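Local coordinates for molybdenum cofactor carrier protein (Chlamydomonas reinhardtii, PDB 2IZ6) that probably binds and carries the molybdenum cofactor, keeping it available for delivery to molybdenum enzymes, at residues K39-A42 with I47-T50; K63-K66 with T71-G74; V110-G115 with A166-L171; A122-A127 with V134-T139. All coordinates share one frame; numbering follows the deposited sequence.

Interaction 1. Residues K39-A42 with I47-T50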
loop_
_atom_site.group_PDB
_atom_site.type_symbol
_atom_site.label_atom_id
_atom_site.label_comp_id
_atom_site.label_asym_id
_atom_site.label_seq_id
_atom_site.Cartn_x
_atom_site.Cartn_y
_atom_site.Cartn_z
ATOM N N LYS A 39 -25.514 15.587 3.212
ATOM C CA LYS A 39 -26.300 16.505 4.124
ATOM C C LYS A 39 -26.737 15.772 5.338
ATOM O O LYS A 39 -26.513 16.247 6.418
ATOM C CB LYS A 39 -27.484 17.151 3.340
ATOM C CG LYS A 39 -27.111 18.135 2.377
ATOM C CD LYS A 39 -28.399 18.913 2.011
ATOM C CE LYS A 39 -28.504 19.246 0.560
ATOM N NZ LYS A 39 -29.971 19.624 0.262
ATOM N N GLN A 40 -27.286 14.577 5.173
ATOM C CA GLN A 40 -27.911 13.859 6.266
ATOM C C GLN A 40 -26.873 13.312 7.133
ATOM O O GLN A 40 -27.034 13.261 8.355
ATOM C CB GLN A 40 -28.886 12.827 5.701
ATOM C CG GLN A 40 -30.045 13.492 4.984
ATOM C CD GLN A 40 -30.868 14.470 5.835
ATOM O OE1 GLN A 40 -30.991 14.311 7.081
ATOM N NE2 GLN A 40 -31.504 15.441 5.162
ATOM N N ILE A 41 -25.759 12.872 6.538
ATOM C CA ILE A 41 -24.672 12.389 7.367
ATOM C C ILE A 41 -24.207 13.487 8.317
ATOM O O ILE A 41 -23.989 13.223 9.485
ATOM C CB ILE A 41 -23.481 11.803 6.484
ATOM C CG1 ILE A 41 -23.936 10.490 5.851
ATOM C CG2 ILE A 41 -22.137 11.792 7.187
ATOM C CD1 ILE A 41 -23.051 10.065 4.707
ATOM N N ALA A 42 -23.927 14.644 7.820
ATOM C CA ALA A 42 -23.492 15.765 8.668
ATOM C C ALA A 42 -24.508 16.189 9.728
ATOM O O ALA A 42 -24.154 16.474 10.865
ATOM C CB ALA A 42 -23.150 16.893 7.872
ATOM N N ILE A 47 -18.980 12.129 10.776
ATOM C CA ILE A 47 -17.883 12.529 9.879
ATOM C C ILE A 47 -18.033 11.783 8.536
ATOM O O ILE A 47 -18.314 10.598 8.560
ATOM C CB ILE A 47 -16.515 12.229 10.485
ATOM C CG1 ILE A 47 -16.233 13.004 11.779
ATOM C CG2 ILE A 47 -15.410 12.529 9.496
ATOM C CD1 ILE A 47 -15.030 12.507 12.580
ATOM N N LEU A 48 -17.938 12.517 7.413
ATOM C CA LEU A 48 -17.919 11.900 6.098
ATOM C C LEU A 48 -16.489 11.606 5.689
ATOM O O LEU A 48 -15.673 12.517 5.700
ATOM C CB LEU A 48 -18.508 12.868 5.118
ATOM C CG LEU A 48 -18.438 12.529 3.598
ATOM C CD1 LEU A 48 -19.249 11.270 3.356
ATOM C CD2 LEU A 48 -18.940 13.669 2.685
ATOM N N LEU A 49 -16.261 10.391 5.207
ATOM C CA LEU A 49 -14.979 9.960 4.682
ATOM C C LEU A 49 -15.232 9.544 3.263
ATOM O O LEU A 49 -16.073 8.675 3.010
ATOM C CB LEU A 49 -14.488 8.742 5.498
ATOM C CG LEU A 49 -13.205 8.049 5.042
ATOM C CD1 LEU A 49 -12.043 8.893 5.212
ATOM C CD2 LEU A 49 -12.907 6.799 5.915
ATOM N N THR A 50 -14.553 10.170 2.282
ATOM C CA THR A 50 -14.744 9.835 0.881
ATOM C C THR A 50 -13.516 10.236 0.075
ATOM O O THR A 50 -12.528 10.687 0.637
ATOM C CB THR A 50 -16.084 10.440 0.330
ATOM O OG1 THR A 50 -16.427 9.904 -0.948
ATOM C CG2 THR A 50 -15.981 11.911 0.223
#
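Ile41 and Leu48 meet inside a beta-alpha-beta unit of a Rossmann-like fold, in which strand 15-19 leads through helix 28-43 into strand 47-51. The contact lies where the last turns of the helix hand over to the strand, and it is apolar and small, burying 103 Å² in all. Ile41 is the one residue of 39-42 that reaches across. Its CA is 6.9 Å from the CA of Leu48, and its side chain points at the strand with both branches in use. CG1 lies beside the backbone N (chi1 -71°) and the chain then runs on extended (chi2 164°), which carries CD1 forward to the CD1 methyl of Leu48. The other branch, CG2, rests over the backbone at the start of the strand: it is 4.3 Å from Leu48 N and the same distance from Leu48 CB, so it lies over the peptide that joins Ile47 to Leu48. That peptide is already tied into the sheet, since Ile47 bonds by its backbone to Pro14 and Ile16, and Leu48 to Thr71 and Ile73. Ile41 also leans on Ile16 and Val18 of the next strand and on Trp46, while Ala65 of helix 57-67 touches Leu48, so two helices share this face. Ile47 aims its side chain to the other face, where it packs on Ile73 and on Ile90 of the second subunit; toward the helix it offers its carbonyl instead. Two approaches summarise the contact: Ile41 CD1 sits 4.2 Å from Leu48 CD1, and Ile41 CG2 comes equally near, 4.2 Å, to Ile47 O.

Interaction 2. Residues K63-K66 with T71-G74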
loop_
_atom_site.group_PDB
_atom_site.type_symbol
_atom_site.label_atom_id
_atom_site.label_comp_id
_atom_site.label_asym_id
_atom_site.label_seq_id
_atom_site.Cartn_x
_atom_site.Cartn_y
_atom_site.Cartn_z
ATOM N N LYS A 63 -19.784 18.083 -0.687
ATOM C CA LYS A 63 -20.426 19.385 -0.725
ATOM C C LYS A 63 -21.627 19.437 0.174
ATOM O O LYS A 63 -21.912 20.435 0.842
ATOM C CB LYS A 63 -20.862 19.696 -2.140
ATOM C CG LYS A 63 -19.712 20.078 -3.024
ATOM C CD LYS A 63 -20.220 20.809 -4.302
ATOM C CE LYS A 63 -20.940 19.846 -5.271
ATOM N NZ LYS A 63 -21.662 20.545 -6.370
ATOM N N GLY A 64 -22.390 18.356 0.162
ATOM C CA GLY A 64 -23.559 18.227 1.018
ATOM C C GLY A 64 -23.272 18.255 2.506
ATOM O O GLY A 64 -23.911 18.971 3.269
ATOM N N ALA A 65 -22.255 17.496 2.912
ATOM C CA ALA A 65 -21.857 17.454 4.310
ATOM C C ALA A 65 -21.350 18.813 4.763
ATOM O O ALA A 65 -21.662 19.267 5.866
ATOM C CB ALA A 65 -20.743 16.438 4.457
ATOM N N LYS A 66 -20.608 19.495 3.865
ATOM C CA LYS A 66 -20.003 20.791 4.268
ATOM C C LYS A 66 -21.114 21.810 4.415
ATOM O O LYS A 66 -21.139 22.615 5.372
ATOM C CB LYS A 66 -18.954 21.216 3.244
ATOM C CG LYS A 66 -18.246 22.610 3.417
ATOM C CD LYS A 66 -17.517 22.825 4.749
ATOM C CE LYS A 66 -16.863 21.604 5.318
ATOM N NZ LYS A 66 -16.725 21.808 6.803
ATOM N N THR A 71 -18.024 17.664 9.209
ATOM C CA THR A 71 -16.612 17.566 9.045
ATOM C C THR A 71 -16.396 16.511 7.935
ATOM O O THR A 71 -17.040 15.470 7.890
ATOM C CB THR A 71 -15.928 17.009 10.289
ATOM O OG1 THR A 71 -15.977 17.977 11.343
ATOM C CG2 THR A 71 -14.467 16.678 10.044
ATOM N N THR A 72 -15.473 16.813 7.012
ATOM C CA THR A 72 -15.196 15.974 5.907
ATOM C C THR A 72 -13.717 15.584 5.806
ATOM O O THR A 72 -12.790 16.402 5.983
ATOM C CB THR A 72 -15.542 16.679 4.598
ATOM O OG1 THR A 72 -14.813 17.896 4.467
ATOM C CG2 THR A 72 -17.056 16.980 4.440
ATOM N N ILE A 73 -13.539 14.353 5.412
ATOM C CA ILE A 73 -12.216 13.763 5.206
ATOM C C ILE A 73 -12.178 13.307 3.780
ATOM O O ILE A 73 -12.995 12.471 3.351
ATOM C CB ILE A 73 -11.894 12.591 6.166
ATOM C CG1 ILE A 73 -11.992 12.969 7.650
ATOM C CG2 ILE A 73 -10.493 12.023 5.814
ATOM C CD1 ILE A 73 -12.031 11.765 8.548
ATOM N N GLY A 74 -11.233 13.844 3.003
ATOM C CA GLY A 74 -11.110 13.500 1.618
ATOM C C GLY A 74 -9.772 12.861 1.396
ATOM O O GLY A 74 -8.741 13.442 1.735
#
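Thr72 OG1 is a buried hydroxyl held by two groups of the segment leading into strand 90-93: Asp89 N donates to it and it donates to Ala87 O, with the aliphatic end of Lys66 passing close by. Both bonds fix the rotation of the threonine. With chi1 at 58°, OG1 stands between the backbone N and the carbonyl carbon, and the methyl CG2 is left beside the backbone N, turned to the helix. There it meets the methyl of Ala65, which points toward the strand, and the gap between Thr72 CG2 and Ala65 CB is 3.7 Å. This methyl pair is the closest approach between the side chains of helix and strand, with the Lys66 chain beside it. Ala65 also touches Leu48 on the neighbouring strand 47-51, so its one carbon serves two strands.

Lys66 approaches from the partly exposed side of the helix. Its chain leaves the helix with CG opposite the backbone N (chi1 176°) and then bends, so that the tip swings nearer the strand than CB does and Lys66 CE passes 4.3 Å from Thr72 OG1. The ammonium group goes past the hydroxyl to other partners, forming a salt bridge with Asp89 OD2 and a hydrogen bond with Gly70 O. Asp89 is therefore held twice, by its backbone N on Thr72 and by its carboxylate on Lys66, which is consistent with tying the residue just before strand 90-93 to strand 72-76, beside the backbone pairing of Thr72 and Gly74 with Ile90. The arrangement belongs to the beta-alpha-beta unit of strand 47-51, helix 57-67 and strand 72-76, a repeating element of Rossmann-like folds.

Interaction 3. Residues V110-G115 with A166-L171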
loop_
_atom_site.group_PDB
_atom_site.type_symbol
_atom_site.label_atom_id
_atom_site.label_comp_id
_atom_site.label_asym_id
_atom_site.label_seq_id
_atom_site.Cartn_x
_atom_site.Cartn_y
_atom_site.Cartn_z
ATOM N N VAL A 110 -19.511 2.347 8.853
ATOM C CA VAL A 110 -20.383 1.847 7.778
ATOM C C VAL A 110 -19.965 2.465 6.520
ATOM O O VAL A 110 -19.617 3.629 6.472
ATOM C CB VAL A 110 -21.876 2.247 8.000
ATOM C CG1 VAL A 110 -22.806 1.516 6.973
ATOM C CG2 VAL A 110 -22.288 1.900 9.365
ATOM N N LEU A 111 -19.975 1.678 5.434
ATOM C CA LEU A 111 -19.661 2.167 4.068
ATOM C C LEU A 111 -20.941 2.224 3.225
ATOM O O LEU A 111 -21.713 1.260 3.205
ATOM C CB LEU A 111 -18.605 1.235 3.400
ATOM C CG LEU A 111 -18.123 1.555 1.983
ATOM C CD1 LEU A 111 -17.422 2.911 1.995
ATOM C CD2 LEU A 111 -17.205 0.506 1.426
ATOM N N VAL A 112 -21.221 3.360 2.579
ATOM C CA VAL A 112 -22.351 3.484 1.707
ATOM C C VAL A 112 -21.855 3.679 0.294
ATOM O O VAL A 112 -21.034 4.565 0.008
ATOM C CB VAL A 112 -23.201 4.735 2.081
ATOM C CG1 VAL A 112 -24.428 4.819 1.264
ATOM C CG2 VAL A 112 -23.659 4.703 3.529
ATOM N N ALA A 113 -22.311 2.797 -0.605
ATOM C CA ALA A 113 -22.055 2.901 -2.029
ATOM C C ALA A 113 -23.286 3.570 -2.663
ATOM O O ALA A 113 -24.423 3.113 -2.468
ATOM C CB ALA A 113 -21.846 1.532 -2.632
ATOM N N VAL A 114 -23.041 4.618 -3.426
ATOM C CA VAL A 114 -24.079 5.276 -4.201
ATOM C C VAL A 114 -23.707 4.987 -5.667
ATOM O O VAL A 114 -22.714 5.508 -6.164
ATOM C CB VAL A 114 -24.090 6.826 -3.968
ATOM C CG1 VAL A 114 -25.173 7.448 -4.743
ATOM C CG2 VAL A 114 -24.236 7.121 -2.536
ATOM N N GLY A 115 -24.439 4.098 -6.291
ATOM C CA GLY A 115 -24.079 3.607 -7.624
ATOM C C GLY A 115 -22.896 2.651 -7.566
ATOM O O GLY A 115 -22.444 2.228 -6.478
ATOM N N ALA A 166 -31.376 5.572 7.676
ATOM C CA ALA A 166 -31.962 4.720 8.695
ATOM C C ALA A 166 -31.151 3.490 8.908
ATOM O O ALA A 166 -30.988 3.075 10.060
ATOM C CB ALA A 166 -33.415 4.356 8.290
ATOM N N ALA A 167 -30.626 2.879 7.836
ATOM C CA ALA A 167 -29.761 1.670 7.961
ATOM C C ALA A 167 -28.480 1.994 8.741
ATOM O O ALA A 167 -28.101 1.279 9.677
ATOM C CB ALA A 167 -29.450 1.086 6.611
ATOM N N VAL A 168 -27.844 3.101 8.375
ATOM C CA VAL A 168 -26.658 3.543 9.052
ATOM C C VAL A 168 -26.966 3.775 10.562
ATOM O O VAL A 168 -26.234 3.372 11.419
ATOM C CB VAL A 168 -26.054 4.796 8.424
ATOM C CG1 VAL A 168 -24.832 5.303 9.246
ATOM C CG2 VAL A 168 -25.604 4.534 6.961
ATOM N N LYS A 169 -28.018 4.517 10.836
ATOM C CA LYS A 169 -28.344 4.867 12.202
ATOM C C LYS A 169 -28.551 3.606 13.035
ATOM O O LYS A 169 -28.068 3.517 14.169
ATOM C CB LYS A 169 -29.608 5.772 12.211
ATOM C CG LYS A 169 -29.930 6.474 13.468
ATOM C CD LYS A 169 -31.104 7.514 13.245
ATOM C CE LYS A 169 -31.671 8.022 14.533
ATOM N NZ LYS A 169 -32.817 8.980 14.169
ATOM N N GLN A 170 -29.223 2.594 12.492
ATOM C CA GLN A 170 -29.521 1.345 13.229
ATOM C C GLN A 170 -28.226 0.567 13.513
ATOM O O GLN A 170 -27.996 0.031 14.603
ATOM C CB GLN A 170 -30.457 0.487 12.360
ATOM C CG GLN A 170 -30.910 -0.846 12.916
ATOM C CD GLN A 170 -31.873 -1.576 11.929
ATOM O OE1 GLN A 170 -32.132 -1.078 10.803
ATOM N NE2 GLN A 170 -32.432 -2.712 12.357
ATOM N N LEU A 171 -27.379 0.483 12.510
ATOM C CA LEU A 171 -26.057 -0.106 12.619
ATOM C C LEU A 171 -25.258 0.578 13.716
ATOM O O LEU A 171 -24.706 -0.087 14.647
ATOM C CB LEU A 171 -25.347 -0.094 11.270
ATOM C CG LEU A 171 -25.975 -1.043 10.249
ATOM C CD1 LEU A 171 -25.535 -0.680 8.875
ATOM C CD2 LEU A 171 -25.662 -2.523 10.518
#
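Val110 and Val112, two residues apart on the strand and pointing to the same face, receive Val168 and Leu171, one turn apart on the helix. Val168 CG2 is the shared knuckle: it lies 3.9 Å from Val112 CG2 and 4.1 Å from Val110 CG1. Leu171 comes from the next turn and crosses Val110 at about a right angle, its CD1 sitting 4.0 Å from Val110 CG1. The other methyl is used as well, Val110 CG2 lying 4.1 Å from Leu171 CB. Because CG1 is trans to the backbone N (chi1 -171°), Val110 sets both methyls against the helix. An alanine here would take both away, and would probably leave a gap under Leu171 and one methyl fewer to hold Val168 CG2. Around this shell, Val135 packs beside both strand valines and touches Ala167, Ile16 touches Val112 and Val168, and Pro133 touches Leu171. Strand and helix run almost antiparallel, at 169°, with their axes 9.7 Å apart. This is the last helix of the chain lying back over the middle of a parallel sheet, part of one of the two helical layers of a Rossmann-like alpha/beta/alpha sandwich.

Interaction 4. Residues A122-A127 with V134-T139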
loop_
_atom_site.group_PDB
_atom_site.type_symbol
_atom_site.label_atom_id
_atom_site.label_comp_id
_atom_site.label_asym_id
_atom_site.label_seq_id
_atom_site.Cartn_x
_atom_site.Cartn_y
_atom_site.Cartn_z
ATOM N N ALA A 122 -14.745 -3.012 -5.800
ATOM C CA ALA A 122 -13.609 -3.528 -5.036
ATOM C C ALA A 122 -13.684 -3.089 -3.601
ATOM O O ALA A 122 -13.456 -3.810 -2.642
ATOM C CB ALA A 122 -12.289 -3.105 -5.635
ATOM N N GLU A 123 -13.986 -1.841 -3.380
ATOM C CA GLU A 123 -14.048 -1.344 -2.031
ATOM C C GLU A 123 -15.170 -1.963 -1.199
ATOM O O GLU A 123 -15.028 -2.202 0.016
ATOM C CB GLU A 123 -14.117 0.198 -1.989
ATOM C CG GLU A 123 -12.901 0.922 -2.454
ATOM C CD GLU A 123 -11.545 0.419 -1.884
ATOM O OE1 GLU A 123 -10.634 0.269 -2.728
ATOM O OE2 GLU A 123 -11.423 0.179 -0.661
ATOM N N VAL A 124 -16.303 -2.195 -1.822
ATOM C CA VAL A 124 -17.428 -2.842 -1.146
ATOM C C VAL A 124 -16.990 -4.293 -0.744
ATOM O O VAL A 124 -17.174 -4.795 0.369
ATOM C CB VAL A 124 -18.693 -2.898 -2.006
ATOM C CG1 VAL A 124 -19.726 -3.830 -1.426
ATOM C CG2 VAL A 124 -19.216 -1.492 -2.171
ATOM N N ALA A 125 -16.370 -4.988 -1.707
ATOM C CA ALA A 125 -15.922 -6.359 -1.467
ATOM C C ALA A 125 -14.887 -6.402 -0.376
ATOM O O ALA A 125 -14.942 -7.288 0.536
ATOM C CB ALA A 125 -15.369 -6.940 -2.699
ATOM N N LEU A 126 -13.964 -5.424 -0.344
ATOM C CA LEU A 126 -12.961 -5.378 0.741
ATOM C C LEU A 126 -13.601 -5.038 2.106
ATOM O O LEU A 126 -13.078 -5.475 3.164
ATOM C CB LEU A 126 -11.797 -4.490 0.380
ATOM C CG LEU A 126 -10.970 -5.039 -0.773
ATOM C CD1 LEU A 126 -9.832 -4.116 -1.268
ATOM C CD2 LEU A 126 -10.359 -6.391 -0.422
ATOM N N ALA A 127 -14.604 -4.212 2.164
ATOM C CA ALA A 127 -15.369 -3.918 3.369
ATOM C C ALA A 127 -15.981 -5.192 3.870
ATOM O O ALA A 127 -15.908 -5.489 5.038
ATOM C CB ALA A 127 -16.438 -2.878 3.124
ATOM N N VAL A 134 -22.172 -2.796 4.815
ATOM C CA VAL A 134 -22.260 -1.948 3.641
ATOM C C VAL A 134 -23.732 -1.632 3.255
ATOM O O VAL A 134 -24.610 -2.508 3.258
ATOM C CB VAL A 134 -21.509 -2.596 2.433
ATOM C CG1 VAL A 134 -21.616 -1.705 1.188
ATOM C CG2 VAL A 134 -20.030 -2.854 2.705
ATOM N N VAL A 135 -23.967 -0.386 2.931
ATOM C CA VAL A 135 -25.246 0.070 2.411
ATOM C C VAL A 135 -25.211 0.405 0.908
ATOM O O VAL A 135 -24.343 1.156 0.496
ATOM C CB VAL A 135 -25.788 1.278 3.212
ATOM C CG1 VAL A 135 -27.137 1.706 2.697
ATOM C CG2 VAL A 135 -25.928 0.966 4.676
ATOM N N LEU A 136 -26.030 -0.287 0.108
ATOM C CA LEU A 136 -26.042 -0.111 -1.322
ATOM C C LEU A 136 -27.225 0.731 -1.718
ATOM O O LEU A 136 -28.369 0.292 -1.600
ATOM C CB LEU A 136 -26.120 -1.487 -1.997
ATOM C CG LEU A 136 -25.003 -2.487 -1.700
ATOM C CD1 LEU A 136 -25.256 -3.807 -2.505
ATOM C CD2 LEU A 136 -23.641 -1.916 -1.990
ATOM N N LEU A 137 -26.935 1.907 -2.277
ATOM C CA LEU A 137 -27.957 2.892 -2.694
ATOM C C LEU A 137 -27.771 3.160 -4.191
ATOM O O LEU A 137 -26.703 3.524 -4.645
ATOM C CB LEU A 137 -27.846 4.186 -1.895
ATOM C CG LEU A 137 -28.769 5.359 -2.328
ATOM C CD1 LEU A 137 -30.193 4.932 -2.124
ATOM C CD2 LEU A 137 -28.407 6.634 -1.498
ATOM N N GLY A 138 -28.828 2.949 -4.932
ATOM C CA GLY A 138 -28.830 3.239 -6.380
ATOM C C GLY A 138 -27.939 2.346 -7.202
ATOM O O GLY A 138 -27.430 2.757 -8.256
ATOM N N THR A 139 -27.711 1.123 -6.711
ATOM C CA THR A 139 -26.949 0.098 -7.441
ATOM C C THR A 139 -27.974 -0.781 -8.208
ATOM O O THR A 139 -29.108 -0.882 -7.841
ATOM C CB THR A 139 -25.973 -0.716 -6.523
ATOM O OG1 THR A 139 -26.664 -1.640 -5.659
ATOM C CG2 THR A 139 -25.117 0.229 -5.652
#
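Val124 points from the helix to the strand, and its side chain can be followed atom by atom. Its CB is 4.5 Å from CG1 of Val134. From there CG1 goes on, opposite the backbone N at chi1 167°, to sit 3.9 Å from Val134 CG1, with Leu136 CD2 a looser neighbour at 4.4 Å. The second methyl, Val124 CG2, stays beside the backbone N and meets the same Val134 CG1 at 4.1 Å, so one strand methyl lies against both branches of the helix valine. Val134 is modelled in two conformers; in the one described, its CG2 turns to the next helical turn and lies 3.6 Å from Ala127 CB. Leu136 starts from the strand at an angle, and its tip bends back toward Val124. Outside the pair, Phe147 of helix 141-150 touches Val124 and Leu136, and Leu111 and Ala113 of strand 110-114 flank the helix residues. The helix's other side, through Ala122, Ala125 and Leu126, packs on the third subunit. Helix and strand axes run 150° apart, 9.7 Å from each other. Since methyl groups make these side-chain contacts, the helix is held to the strand by shape and burial, without a charge or a directional bond.

All four contacts press helices onto one parallel seven-stranded sheet. Interactions 1 and 2 follow one another along the chain, their centres about 6 Å apart, and are stitched by backbone pairing of strands 47-51 and 72-76. Interactions 3 and 4, centres about 9 Å apart, meet likewise through strands 110-114 and 134-137, interaction 4 falling within the long span between the two segments of interaction 3. Interactions 2 and 4 are the most distant, about 20 Å between centres. Helices 28-43, 57-67 and 161-173 lie on one face, helix 118-129 on the other, giving the Rossmann-like sandwich. The second subunit adjoins the strands of interactions 1 and 2, the third the helix of interaction 4, so fold and tetramer share these elements.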